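Local coordinates for protein NADH dehydrogenase, putative (Plasmodium falciparum, PDB 5JWC) that probably oxidises NADH through a bound FAD and passes the electrons to ubiquinone, as a type II NADH dehydrogenase, at residues 114-119 with 124-129; 264-267 with 273-276; 353-358 with 408-413; 371-376 with 386-391. All coordinates share one frame; numbering follows the deposited sequence.

Interaction 1: residues 114-119 with 124-129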
loop_
_atom_site.group_PDB
_atom_site.type_symbol
_atom_site.label_atom_id
_atom_site.label_comp_id
_atom_site.label_asym_id
_atom_site.label_seq_id
_atom_site.Cartn_x
_atom_site.Cartn_y
_atom_site.Cartn_z
ATOM N N TYR A 114 -21.035 -14.168 28.327
ATOM C CA TYR A 114 -19.695 -13.740 27.959
ATOM C C TYR A 114 -19.235 -14.425 26.680
ATOM O O TYR A 114 -19.849 -15.394 26.218
ATOM C CB TYR A 114 -18.693 -14.009 29.102
ATOM C CG TYR A 114 -18.332 -15.461 29.301
ATOM C CD1 TYR A 114 -19.022 -16.254 30.218
ATOM C CD2 TYR A 114 -17.287 -16.037 28.597
ATOM C CE1 TYR A 114 -18.685 -17.596 30.402
ATOM C CE2 TYR A 114 -16.943 -17.369 28.772
ATOM C CZ TYR A 114 -17.642 -18.141 29.676
ATOM O OH TYR A 114 -17.290 -19.467 29.833
ATOM N N ILE A 115 -18.144 -13.918 26.111
ATOM C CA ILE A 115 -17.530 -14.518 24.935
ATOM C C ILE A 115 -16.059 -14.819 25.203
ATOM O O ILE A 115 -15.431 -14.161 26.025
ATOM C CB ILE A 115 -17.611 -13.594 23.685
ATOM C CG1 ILE A 115 -16.925 -12.250 23.966
ATOM C CG2 ILE A 115 -19.060 -13.389 23.241
ATOM C CD1 ILE A 115 -16.822 -11.325 22.749
ATOM N N ASN A 116 -15.524 -15.811 24.505
ATOM C CA ASN A 116 -14.086 -16.015 24.422
ATOM C C ASN A 116 -13.518 -15.507 23.101
ATOM O O ASN A 116 -14.044 -15.824 22.027
ATOM C CB ASN A 116 -13.730 -17.493 24.568
ATOM C CG ASN A 116 -13.792 -17.970 26.003
ATOM O OD1 ASN A 116 -13.781 -17.168 26.937
ATOM N ND2 ASN A 116 -13.848 -19.283 26.183
ATOM N N CYS A 117 -12.437 -14.736 23.187
ATOM C CA CYS A 117 -11.728 -14.246 22.006
ATOM C C CYS A 117 -10.258 -14.648 22.043
ATOM O O CYS A 117 -9.746 -15.044 23.087
ATOM C CB CYS A 117 -11.830 -12.724 21.910
ATOM S SG CYS A 117 -13.516 -12.082 21.923
ATOM N N ILE A 118 -9.574 -14.530 20.911
ATOM C CA ILE A 118 -8.119 -14.624 20.895
ATOM C C ILE A 118 -7.508 -13.404 20.215
ATOM O O ILE A 118 -8.147 -12.779 19.360
ATOM C CB ILE A 118 -7.610 -15.879 20.159
ATOM C CG1 ILE A 118 -8.218 -15.956 18.754
ATOM C CG2 ILE A 118 -7.921 -17.113 20.953
ATOM C CD1 ILE A 118 -7.614 -17.028 17.889
ATOM N N ASP A 119 -6.280 -13.059 20.602
ATOM C CA ASP A 119 -5.530 -12.022 19.901
ATOM C C ASP A 119 -4.683 -12.663 18.817
ATOM O O ASP A 119 -4.730 -13.873 18.630
ATOM C CB ASP A 119 -4.668 -11.182 20.867
ATOM C CG ASP A 119 -3.610 -11.999 21.639
ATOM O OD1 ASP A 119 -3.124 -11.463 22.665
ATOM O OD2 ASP A 119 -3.255 -13.139 21.245
ATOM N N LYS A 124 -5.852 -15.978 24.918
ATOM C CA LYS A 124 -7.282 -15.981 25.164
ATOM C C LYS A 124 -7.721 -14.770 25.970
ATOM O O LYS A 124 -7.050 -14.341 26.913
ATOM C CB LYS A 124 -7.693 -17.265 25.892
ATOM C CG LYS A 124 -9.191 -17.375 26.154
ATOM C CD LYS A 124 -9.569 -18.738 26.724
ATOM C CE LYS A 124 -10.864 -18.640 27.522
ATOM N NZ LYS A 124 -11.393 -19.964 27.960
ATOM N N VAL A 125 -8.858 -14.209 25.578
ATOM C CA VAL A 125 -9.446 -13.074 26.267
ATOM C C VAL A 125 -10.914 -13.381 26.541
ATOM O O VAL A 125 -11.639 -13.846 25.649
ATOM C CB VAL A 125 -9.328 -11.780 25.439
ATOM C CG1 VAL A 125 -9.796 -10.580 26.250
ATOM C CG2 VAL A 125 -7.890 -11.591 24.944
ATOM N N LYS A 126 -11.349 -13.125 27.770
ATOM C CA LYS A 126 -12.724 -13.389 28.154
ATOM C C LYS A 126 -13.436 -12.074 28.410
ATOM O O LYS A 126 -12.915 -11.207 29.101
ATOM C CB LYS A 126 -12.762 -14.300 29.388
ATOM C CG LYS A 126 -14.143 -14.551 29.976
ATOM C CD LYS A 126 -14.098 -15.739 30.944
ATOM C CE LYS A 126 -15.411 -15.920 31.709
ATOM N NZ LYS A 126 -15.411 -17.197 32.489
ATOM N N LEU A 127 -14.621 -11.910 27.828
ATOM C CA LEU A 127 -15.317 -10.630 27.899
ATOM C C LEU A 127 -16.800 -10.822 28.172
ATOM O O LEU A 127 -17.450 -11.632 27.530
ATOM C CB LEU A 127 -15.120 -9.837 26.599
ATOM C CG LEU A 127 -13.675 -9.432 26.282
ATOM C CD1 LEU A 127 -13.538 -8.892 24.869
ATOM C CD2 LEU A 127 -13.188 -8.403 27.298
ATOM N N PHE A 128 -17.329 -10.064 29.124
ATOM C CA PHE A 128 -18.727 -10.144 29.479
ATOM C C PHE A 128 -19.540 -9.100 28.729
ATOM O O PHE A 128 -19.020 -8.046 28.380
ATOM C CB PHE A 128 -18.904 -9.952 30.986
ATOM C CG PHE A 128 -18.470 -11.138 31.798
ATOM C CD1 PHE A 128 -19.344 -12.184 32.044
ATOM C CD2 PHE A 128 -17.191 -11.203 32.325
ATOM C CE1 PHE A 128 -18.947 -13.277 32.789
ATOM C CE2 PHE A 128 -16.787 -12.295 33.076
ATOM C CZ PHE A 128 -17.666 -13.333 33.303
ATOM N N TYR A 129 -20.820 -9.383 28.510
ATOM C CA TYR A 129 -21.702 -8.447 27.816
ATOM C C TYR A 129 -23.101 -8.439 28.412
ATOM O O TYR A 129 -23.531 -9.420 29.000
ATOM C CB TYR A 129 -21.789 -8.793 26.317
ATOM C CG TYR A 129 -22.421 -10.145 26.040
ATOM C CD1 TYR A 129 -23.802 -10.293 25.978
ATOM C CD2 TYR A 129 -21.635 -11.262 25.821
ATOM C CE1 TYR A 129 -24.377 -11.526 25.732
ATOM C CE2 TYR A 129 -22.197 -12.495 25.566
ATOM C CZ TYR A 129 -23.566 -12.622 25.526
ATOM O OH TYR A 129 -24.117 -13.852 25.274
HETATM O O HOH W 1 -14.611 -21.066 28.633
#
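Lys126 reaches diagonally across a beta hairpin, strands 114-118 and 124-128, to the ring of Tyr114; the hairpin ends the mixed sheet of the FAD-bearing Rossmann-type domain, and strand 124-128 is its outermost strand in this chain. The lysine runs out extended from CG, and its CE sits over the centre of the Tyr114 ring, 3.5 Å from the centroid. Beyond it, Lys126 NZ lies 4.0 Å from the same centroid, still over the face, so a CH-pi and a cation-pi contact share one ring. With CG between its own N and carbonyl carbon (chi1 73°), the Tyr114 ring stands out from the sheet and presents a face to the lysine. Tyr114 CB lies over one face of the Phe128 ring as a CH-pi contact, 3.9 Å from its centroid, while the two ring planes stand at 59°. Phe109, on strand 99-109, stacks with Tyr114.

On the side of Ile115, Cys117, Val125 and Leu127 the contact is apolar and mostly buried. Ile115 CG1 meets Leu127 CB at 4.0 Å, and Ile115 CG2 is 4.0 Å from Tyr129 CE2. Ile115 and Leu127 also pack on Ile32 and Ile57 of the central strands. Four backbone hydrogen bonds tie the ladder, in the hydrogen-bonded pairs Ile115-Leu127 and Cys117-Val125; in the second, Cys117 N reaches Val125 O at 2.7 Å.

Interaction 2: residues 264-267 with 273-276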
loop_
_atom_site.group_PDB
_atom_site.type_symbol
_atom_site.label_atom_id
_atom_site.label_comp_id
_atom_site.label_asym_id
_atom_site.label_seq_id
_atom_site.Cartn_x
_atom_site.Cartn_y
_atom_site.Cartn_z
ATOM N N TYR A 264 -20.803 -22.561 -18.289
ATOM C CA TYR A 264 -19.665 -23.384 -17.909
ATOM C C TYR A 264 -19.361 -23.207 -16.431
ATOM O O TYR A 264 -19.509 -22.119 -15.886
ATOM C CB TYR A 264 -18.425 -23.019 -18.722
ATOM C CG TYR A 264 -18.366 -23.593 -20.119
ATOM C CD1 TYR A 264 -17.928 -24.902 -20.337
ATOM C CD2 TYR A 264 -18.683 -22.812 -21.222
ATOM C CE1 TYR A 264 -17.846 -25.422 -21.621
ATOM C CE2 TYR A 264 -18.605 -23.321 -22.508
ATOM C CZ TYR A 264 -18.186 -24.625 -22.697
ATOM O OH TYR A 264 -18.108 -25.130 -23.970
ATOM N N TYR A 265 -18.924 -24.265 -15.769
ATOM C CA TYR A 265 -18.452 -24.081 -14.409
ATOM C C TYR A 265 -17.180 -24.888 -14.169
ATOM O O TYR A 265 -16.878 -25.855 -14.882
ATOM C CB TYR A 265 -19.549 -24.429 -13.394
ATOM C CG TYR A 265 -20.132 -25.806 -13.546
ATOM C CD1 TYR A 265 -19.678 -26.857 -12.759
ATOM C CD2 TYR A 265 -21.150 -26.056 -14.467
ATOM C CE1 TYR A 265 -20.210 -28.129 -12.886
ATOM C CE2 TYR A 265 -21.689 -27.326 -14.609
ATOM C CZ TYR A 265 -21.215 -28.358 -13.809
ATOM O OH TYR A 265 -21.737 -29.628 -13.929
ATOM N N VAL A 266 -16.411 -24.446 -13.184
ATOM C CA VAL A 266 -15.109 -25.030 -12.912
ATOM C C VAL A 266 -15.258 -26.300 -12.081
ATOM O O VAL A 266 -16.049 -26.334 -11.147
ATOM C CB VAL A 266 -14.206 -24.023 -12.182
ATOM C CG1 VAL A 266 -12.906 -24.682 -11.771
ATOM C CG2 VAL A 266 -13.961 -22.807 -13.071
ATOM N N ILE A 267 -14.514 -27.345 -12.433
ATOM C CA ILE A 267 -14.606 -28.609 -11.717
ATOM C C ILE A 267 -13.282 -29.054 -11.127
ATOM O O ILE A 267 -13.242 -29.945 -10.287
ATOM C CB ILE A 267 -15.138 -29.719 -12.632
ATOM C CG1 ILE A 267 -14.292 -29.796 -13.901
ATOM C CG2 ILE A 267 -16.586 -29.452 -12.975
ATOM C CD1 ILE A 267 -14.697 -30.911 -14.848
ATOM N N SER A 273 -3.286 -25.050 -15.249
ATOM C CA SER A 273 -4.518 -25.146 -16.023
ATOM C C SER A 273 -5.703 -25.473 -15.131
ATOM O O SER A 273 -5.521 -25.924 -14.000
ATOM C CB SER A 273 -4.371 -26.191 -17.133
ATOM O OG SER A 273 -3.916 -27.423 -16.607
ATOM N N PHE A 274 -6.917 -25.196 -15.613
ATOM C CA PHE A 274 -8.112 -25.638 -14.901
ATOM C C PHE A 274 -9.083 -26.297 -15.879
ATOM O O PHE A 274 -8.946 -26.155 -17.102
ATOM C CB PHE A 274 -8.779 -24.471 -14.136
ATOM C CG PHE A 274 -9.251 -23.348 -15.012
ATOM C CD1 PHE A 274 -8.384 -22.336 -15.400
ATOM C CD2 PHE A 274 -10.564 -23.280 -15.422
ATOM C CE1 PHE A 274 -8.815 -21.293 -16.207
ATOM C CE2 PHE A 274 -11.003 -22.242 -16.223
ATOM C CZ PHE A 274 -10.122 -21.246 -16.619
ATOM N N HIS A 275 -10.045 -27.040 -15.344
ATOM C CA HIS A 275 -11.005 -27.720 -16.193
ATOM C C HIS A 275 -12.387 -27.131 -16.022
ATOM O O HIS A 275 -12.846 -26.881 -14.915
ATOM C CB HIS A 275 -11.046 -29.223 -15.891
ATOM C CG HIS A 275 -9.931 -29.988 -16.524
ATOM N ND1 HIS A 275 -8.701 -30.153 -15.916
ATOM C CD2 HIS A 275 -9.844 -30.609 -17.725
ATOM C CE1 HIS A 275 -7.912 -30.854 -16.713
ATOM N NE2 HIS A 275 -8.580 -31.143 -17.814
ATOM N N ILE A 276 -13.067 -26.912 -17.129
ATOM C CA ILE A 276 -14.466 -26.534 -17.037
ATOM C C ILE A 276 -15.414 -27.547 -17.689
ATOM O O ILE A 276 -15.020 -28.311 -18.555
ATOM C CB ILE A 276 -14.735 -25.141 -17.653
ATOM C CG1 ILE A 276 -14.294 -25.072 -19.128
ATOM C CG2 ILE A 276 -14.072 -24.059 -16.782
ATOM C CD1 ILE A 276 -14.575 -23.713 -19.802
#
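Tyr264 opens the contact by setting its ring against Ile276, at the start of a beta hairpin whose strands, 264-269 and 273-278, make two of the three strands of a small antiparallel sheet. The sheet lies in the pyridine nucleotide-disulphide oxidoreductase part of the chain. The tip of the isoleucine does the touching: Ile276 CD1 comes to 3.6 Å from Tyr264 CD1 and lies off-centre from the ring, 4.0 Å from its centroid, as a CH-pi contact. Ile276 carries CG1 between its backbone N and carbonyl carbon (chi1 57°), which sends CD1 to the tyrosine while CG2 is turned to the valine further along.

Tyr265 points its side chain away from the partner strand and takes part through its backbone, its O receiving a CA-H...O contact from Ile276. Val266 forms the non-hydrogen-bonded pair with Ile276, their CA atoms 4.4 Å apart. Val266 CG2 is the busy branch: it meets Ile276 CG2 at 3.9 Å and also approaches CD2 of Phe274, a side chain that crosses it at about a right angle. Both Val266 and Phe274 reach beyond the hairpin to strand 190-194, touching Val194 and Ala192, so this face of the small sheet is packed against the parallel sheet of the neighbouring Rossmann-type fold.

Ile267 closes the segment. Its CG1 leans over His275 CB at 3.9 Å, and its backbone N donates to His275 O at 3.0 Å.

Interaction 3: residues 353-358 with 408-413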
loop_
_atom_site.group_PDB
_atom_site.type_symbol
_atom_site.label_atom_id
_atom_site.label_comp_id
_atom_site.label_asym_id
_atom_site.label_seq_id
_atom_site.Cartn_x
_atom_site.Cartn_y
_atom_site.Cartn_z
ATOM N N GLU A 353 -49.710 -19.313 12.919
ATOM C CA GLU A 353 -49.814 -19.629 14.341
ATOM C C GLU A 353 -50.578 -18.559 15.090
ATOM O O GLU A 353 -50.738 -18.659 16.303
ATOM C CB GLU A 353 -48.433 -19.802 14.974
ATOM C CG GLU A 353 -47.699 -21.029 14.496
ATOM C CD GLU A 353 -46.341 -21.186 15.158
ATOM O OE1 GLU A 353 -45.848 -20.203 15.767
ATOM O OE2 GLU A 353 -45.775 -22.297 15.073
ATOM N N HIS A 354 -51.072 -17.551 14.373
ATOM C CA HIS A 354 -51.865 -16.492 14.991
ATOM C C HIS A 354 -53.130 -16.198 14.182
ATOM O O HIS A 354 -53.622 -15.071 14.152
ATOM C CB HIS A 354 -51.019 -15.219 15.161
ATOM C CG HIS A 354 -49.827 -15.410 16.048
ATOM N ND1 HIS A 354 -48.672 -16.036 15.626
ATOM C CD2 HIS A 354 -49.630 -15.105 17.355
ATOM C CE1 HIS A 354 -47.809 -16.090 16.624
ATOM N NE2 HIS A 354 -48.364 -15.533 17.684
ATOM N N THR A 355 -53.652 -17.235 13.534
ATOM C CA THR A 355 -54.793 -17.100 12.635
ATOM C C THR A 355 -55.992 -16.399 13.288
ATOM O O THR A 355 -56.481 -15.386 12.779
ATOM C CB THR A 355 -55.227 -18.480 12.107
ATOM O OG1 THR A 355 -54.073 -19.208 11.650
ATOM C CG2 THR A 355 -56.224 -18.333 10.957
ATOM N N ASN A 356 -56.442 -16.909 14.433
ATOM C CA ASN A 356 -57.602 -16.325 15.105
ATOM C C ASN A 356 -57.420 -14.875 15.497
ATOM O O ASN A 356 -58.349 -14.069 15.372
ATOM C CB ASN A 356 -57.970 -17.142 16.335
ATOM C CG ASN A 356 -58.341 -18.564 15.979
ATOM O OD1 ASN A 356 -59.010 -18.807 14.970
ATOM N ND2 ASN A 356 -57.910 -19.514 16.803
ATOM N N GLU A 357 -56.225 -14.532 15.962
ATOM C CA GLU A 357 -55.946 -13.143 16.313
ATOM C C GLU A 357 -56.073 -12.236 15.101
ATOM O O GLU A 357 -56.617 -11.135 15.181
ATOM C CB GLU A 357 -54.552 -13.014 16.916
ATOM C CG GLU A 357 -54.418 -13.720 18.238
ATOM C CD GLU A 357 -52.983 -13.800 18.704
ATOM O OE1 GLU A 357 -52.334 -12.735 18.813
ATOM O OE2 GLU A 357 -52.507 -14.930 18.957
ATOM N N ILE A 358 -55.544 -12.699 13.973
ATOM C CA ILE A 358 -55.591 -11.909 12.751
ATOM C C ILE A 358 -57.028 -11.771 12.253
ATOM O O ILE A 358 -57.442 -10.699 11.823
ATOM C CB ILE A 358 -54.682 -12.514 11.668
ATOM C CG1 ILE A 358 -53.221 -12.338 12.092
ATOM C CG2 ILE A 358 -54.906 -11.827 10.331
ATOM C CD1 ILE A 358 -52.263 -13.153 11.303
ATOM N N ASP A 408 -54.705 -21.625 5.854
ATOM C CA ASP A 408 -53.854 -22.151 4.791
ATOM C C ASP A 408 -53.233 -21.038 3.942
ATOM O O ASP A 408 -52.098 -21.158 3.490
ATOM C CB ASP A 408 -54.643 -23.103 3.891
ATOM C CG ASP A 408 -55.035 -24.386 4.599
ATOM O OD1 ASP A 408 -54.486 -24.675 5.686
ATOM O OD2 ASP A 408 -55.878 -25.117 4.047
ATOM N N TYR A 409 -53.989 -19.972 3.724
ATOM C CA TYR A 409 -53.519 -18.818 2.977
ATOM C C TYR A 409 -52.379 -18.127 3.727
ATOM O O TYR A 409 -51.353 -17.802 3.137
ATOM C CB TYR A 409 -54.655 -17.831 2.739
ATOM C CG TYR A 409 -54.293 -16.668 1.830
ATOM C CD1 TYR A 409 -53.908 -16.886 0.508
ATOM C CD2 TYR A 409 -54.378 -15.353 2.276
ATOM C CE1 TYR A 409 -53.603 -15.821 -0.341
ATOM C CE2 TYR A 409 -54.071 -14.283 1.440
ATOM C CZ TYR A 409 -53.681 -14.521 0.132
ATOM O OH TYR A 409 -53.370 -13.453 -0.701
ATOM N N LEU A 410 -52.585 -17.879 5.020
ATOM C CA LEU A 410 -51.549 -17.289 5.862
ATOM C C LEU A 410 -50.296 -18.154 5.840
ATOM O O LEU A 410 -49.178 -17.646 5.765
ATOM C CB LEU A 410 -52.030 -17.121 7.300
ATOM C CG LEU A 410 -53.198 -16.171 7.536
ATOM C CD1 LEU A 410 -53.564 -16.179 9.022
ATOM C CD2 LEU A 410 -52.910 -14.763 7.044
ATOM N N PHE A 411 -50.497 -19.465 5.911
ATOM C CA PHE A 411 -49.399 -20.404 5.833
ATOM C C PHE A 411 -48.604 -20.214 4.538
ATOM O O PHE A 411 -47.374 -20.336 4.535
ATOM C CB PHE A 411 -49.922 -21.840 5.937
ATOM C CG PHE A 411 -48.845 -22.888 5.931
ATOM C CD1 PHE A 411 -48.309 -23.355 7.113
ATOM C CD2 PHE A 411 -48.390 -23.427 4.737
ATOM C CE1 PHE A 411 -47.325 -24.322 7.111
ATOM C CE2 PHE A 411 -47.410 -24.393 4.729
ATOM C CZ PHE A 411 -46.875 -24.839 5.918
ATOM N N GLU A 412 -49.294 -19.920 3.437
ATOM C CA GLU A 412 -48.591 -19.713 2.171
ATOM C C GLU A 412 -47.749 -18.443 2.222
ATOM O O GLU A 412 -46.655 -18.398 1.653
ATOM C CB GLU A 412 -49.567 -19.656 0.986
ATOM C CG GLU A 412 -50.204 -21.010 0.634
ATOM C CD GLU A 412 -49.169 -22.117 0.411
ATOM O OE1 GLU A 412 -48.183 -21.874 -0.324
ATOM O OE2 GLU A 412 -49.337 -23.233 0.959
ATOM N N ILE A 413 -48.257 -17.415 2.885
ATOM C CA ILE A 413 -47.473 -16.190 3.053
ATOM C C ILE A 413 -46.220 -16.450 3.912
ATOM O O ILE A 413 -45.129 -15.976 3.567
ATOM C CB ILE A 413 -48.318 -15.062 3.650
ATOM C CG1 ILE A 413 -49.586 -14.867 2.799
ATOM C CG2 ILE A 413 -47.507 -13.746 3.721
ATOM C CD1 ILE A 413 -50.538 -13.800 3.322
#
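Leu410 projects from helix 403-416 toward the first turn of helix 355-361, and one of its two methyls, CD1, makes the whole contact. Ile358 meets it tip to tip: the two side chains reach for one another and Ile358 CD1 stops 4.0 Å from Leu410 CD1. Thr355, one turn earlier, is crossed at a slant instead, so that the same methyl lies 3.9 Å from Thr355 CG2 and equally close to Thr355 CA. The threonine offers CG2 because that methyl is anti to its backbone N, with OG1 (chi1 -48°) on the N side.

The hydroxyl has its own partners just outside, hydrogen-bonding to His352 O and to ND1 of His407. Phe406 adds a second side chain from helix 403-416 against both Thr355 and Ile358, and Leu372 backs Leu410 from helix 369-374.

Both helices belong to the helical insertion domain of this enzyme, and the contact joins helix 355-361 to helix 403-416, some 50 residues on. Between these segments the touch is small and essentially apolar, with 120 Å² buried in all. Dispersion and the exclusion of water should therefore hold it, without the directionality that a polar bond would impose.

Interaction 4: residues 371-376 with 386-391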
loop_
_atom_site.group_PDB
_atom_site.type_symbol
_atom_site.label_atom_id
_atom_site.label_comp_id
_atom_site.label_asym_id
_atom_site.label_seq_id
_atom_site.Cartn_x
_atom_site.Cartn_y
_atom_site.Cartn_z
ATOM N N ALA A 371 -59.242 -7.860 2.355
ATOM C CA ALA A 371 -59.443 -7.492 3.749
ATOM C C ALA A 371 -58.100 -7.510 4.483
ATOM O O ALA A 371 -57.781 -6.584 5.221
ATOM C CB ALA A 371 -60.440 -8.428 4.415
ATOM N N LEU A 372 -57.326 -8.572 4.276
ATOM C CA LEU A 372 -55.994 -8.675 4.861
ATOM C C LEU A 372 -55.119 -7.508 4.402
ATOM O O LEU A 372 -54.438 -6.884 5.208
ATOM C CB LEU A 372 -55.343 -10.003 4.495
ATOM C CG LEU A 372 -53.941 -10.304 5.025
ATOM C CD1 LEU A 372 -53.909 -10.321 6.558
ATOM C CD2 LEU A 372 -53.431 -11.628 4.457
ATOM N N LYS A 373 -55.155 -7.197 3.111
ATOM C CA LYS A 373 -54.313 -6.127 2.580
ATOM C C LYS A 373 -54.701 -4.767 3.155
ATOM O O LYS A 373 -53.881 -3.851 3.201
ATOM C CB LYS A 373 -54.377 -6.090 1.051
ATOM C CG LYS A 373 -53.266 -5.272 0.422
ATOM C CD LYS A 373 -53.533 -4.988 -1.050
ATOM C CE LYS A 373 -52.404 -4.152 -1.643
ATOM N NZ LYS A 373 -52.663 -3.763 -3.064
ATOM N N LEU A 374 -55.948 -4.638 3.596
ATOM C CA LEU A 374 -56.403 -3.393 4.196
ATOM C C LEU A 374 -55.793 -3.156 5.582
ATOM O O LEU A 374 -55.658 -2.015 5.998
ATOM C CB LEU A 374 -57.936 -3.370 4.272
ATOM C CG LEU A 374 -58.620 -2.940 2.965
ATOM C CD1 LEU A 374 -60.136 -3.093 3.029
ATOM C CD2 LEU A 374 -58.257 -1.501 2.642
ATOM N N LYS A 375 -55.407 -4.220 6.286
ATOM C CA LYS A 375 -54.761 -4.076 7.599
ATOM C C LYS A 375 -53.258 -4.303 7.491
ATOM O O LYS A 375 -52.556 -4.520 8.491
ATOM C CB LYS A 375 -55.356 -5.052 8.618
ATOM C CG LYS A 375 -56.834 -4.812 8.935
ATOM C CD LYS A 375 -57.051 -3.403 9.473
ATOM C CE LYS A 375 -58.526 -3.105 9.665
ATOM N NZ LYS A 375 -59.145 -2.581 8.414
ATOM N N GLN A 376 -52.764 -4.211 6.266
ATOM C CA GLN A 376 -51.401 -4.598 5.980
ATOM C C GLN A 376 -50.361 -3.636 6.562
ATOM O O GLN A 376 -49.305 -4.069 6.985
ATOM C CB GLN A 376 -51.238 -4.723 4.459
ATOM C CG GLN A 376 -49.899 -5.200 4.022
ATOM C CD GLN A 376 -49.054 -4.044 3.585
ATOM O OE1 GLN A 376 -49.567 -2.941 3.366
ATOM N NE2 GLN A 376 -47.750 -4.270 3.479
ATOM N N LEU A 386 -45.948 -9.957 5.445
ATOM C CA LEU A 386 -47.160 -9.345 4.891
ATOM C C LEU A 386 -46.873 -8.103 4.089
ATOM O O LEU A 386 -47.788 -7.508 3.504
ATOM C CB LEU A 386 -48.154 -8.976 6.008
ATOM C CG LEU A 386 -48.885 -10.129 6.672
ATOM C CD1 LEU A 386 -49.760 -9.614 7.814
ATOM C CD2 LEU A 386 -49.734 -10.841 5.643
ATOM N N SER A 387 -45.615 -7.676 4.103
ATOM C CA SER A 387 -45.216 -6.491 3.365
ATOM C C SER A 387 -45.535 -6.647 1.881
ATOM O O SER A 387 -45.395 -7.740 1.314
ATOM C CB SER A 387 -43.718 -6.225 3.549
ATOM O OG SER A 387 -43.290 -5.137 2.752
ATOM N N ILE A 388 -45.954 -5.559 1.247
ATOM C CA ILE A 388 -46.208 -5.602 -0.189
ATOM C C ILE A 388 -44.908 -5.861 -0.962
ATOM O O ILE A 388 -44.945 -6.278 -2.110
ATOM C CB ILE A 388 -46.859 -4.298 -0.693
ATOM C CG1 ILE A 388 -45.994 -3.089 -0.338
ATOM C CG2 ILE A 388 -48.252 -4.119 -0.096
ATOM C CD1 ILE A 388 -46.462 -1.802 -1.014
ATOM N N SER A 389 -43.762 -5.633 -0.315
ATOM C CA SER A 389 -42.473 -5.978 -0.903
ATOM C C SER A 389 -42.163 -7.471 -0.744
ATOM O O SER A 389 -41.211 -7.965 -1.330
ATOM C CB SER A 389 -41.339 -5.141 -0.270
ATOM O OG SER A 389 -41.143 -5.467 1.105
ATOM N N LYS A 390 -42.951 -8.183 0.065
ATOM C CA LYS A 390 -42.678 -9.595 0.354
ATOM C C LYS A 390 -43.764 -10.539 -0.167
ATOM O O LYS A 390 -43.517 -11.731 -0.357
ATOM C CB LYS A 390 -42.528 -9.816 1.869
ATOM C CG LYS A 390 -41.291 -9.160 2.514
ATOM C CD LYS A 390 -40.016 -9.838 2.073
ATOM C CE LYS A 390 -38.810 -9.113 2.684
ATOM N NZ LYS A 390 -37.537 -9.558 2.045
ATOM N N TRP A 391 -44.971 -10.011 -0.335
ATOM C CA TRP A 391 -46.115 -10.798 -0.781
ATOM C C TRP A 391 -46.835 -10.042 -1.883
ATOM O O TRP A 391 -47.203 -8.876 -1.716
ATOM C CB TRP A 391 -47.075 -11.083 0.382
ATOM C CG TRP A 391 -48.298 -11.904 0.011
ATOM C CD1 TRP A 391 -49.588 -11.463 -0.070
ATOM C CD2 TRP A 391 -48.337 -13.296 -0.320
ATOM N NE1 TRP A 391 -50.425 -12.496 -0.413
ATOM C CE2 TRP A 391 -49.671 -13.633 -0.581
ATOM C CE3 TRP A 391 -47.359 -14.297 -0.403
ATOM C CZ2 TRP A 391 -50.066 -14.919 -0.932
ATOM C CZ3 TRP A 391 -47.746 -15.571 -0.757
ATOM C CH2 TRP A 391 -49.098 -15.872 -1.013
#
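Gln376 carries the polar part of a contact within the helical insertion domain, where the end of helix 369-374 and the start of helix 376-380 meet the loop 386-391. Its side chain leaves the backbone with CG anti to N (chi1 -176°) and then bends at chi2, bringing the amide over the loop. There Gln376 NE2 donates to Leu386 O at 3.2 Å, with an angle of 145° at the hydrogen. Leu386 O lies near the plane of the Gln376 amide, but the C=O...N angle is 118° and the donor is tilted out of the carbonyl plane. Tyr393 OH is a second hydrogen-bond partner of that oxygen.

Packing contacts flank this bond along the loop. Leu372 and Leu386 cross at about a right angle, touching through CD2 of each at 4.0 Å, and both also pack on Leu379 and on Ile413 of helix 403-416. Ile388 lays its CG2 against the glutamine amide, 3.6 Å from Gln376 NE2. Lys373 passes nearby, its NZ going on to a salt bridge with Glu394.

Hydrogen bonds inside the loop shape its other end. Ser387 O accepts from the backbone N of both Lys390 and Trp391, which folds the chain back in a tight turn, and across it Ser387 OG and Ser389 OG are hydrogen-bonded at 2.7 Å.

In the fold
Interactions 3 and 4 belong to one unit, the helical insertion domain, with centres 13 Å apart. Ile413 links them: its CD1 packs on CD2 of Leu372 and of Leu386, both at 3.8 Å, while Trp391 NE1 and Tyr409 OH, 3.1 Å apart, probably share a hydrogen bond. The segments of interaction 4 fall between those of interaction 3 in sequence. Interactions 1 and 2 are separate hairpins in the oxidoreductase part, about 31 Å apart at their nearest atoms. Interaction 1 comes near the cofactor, the Cys117 side chain lying about 7 Å from FAD; its nearest atoms are about 25 Å from interaction 3.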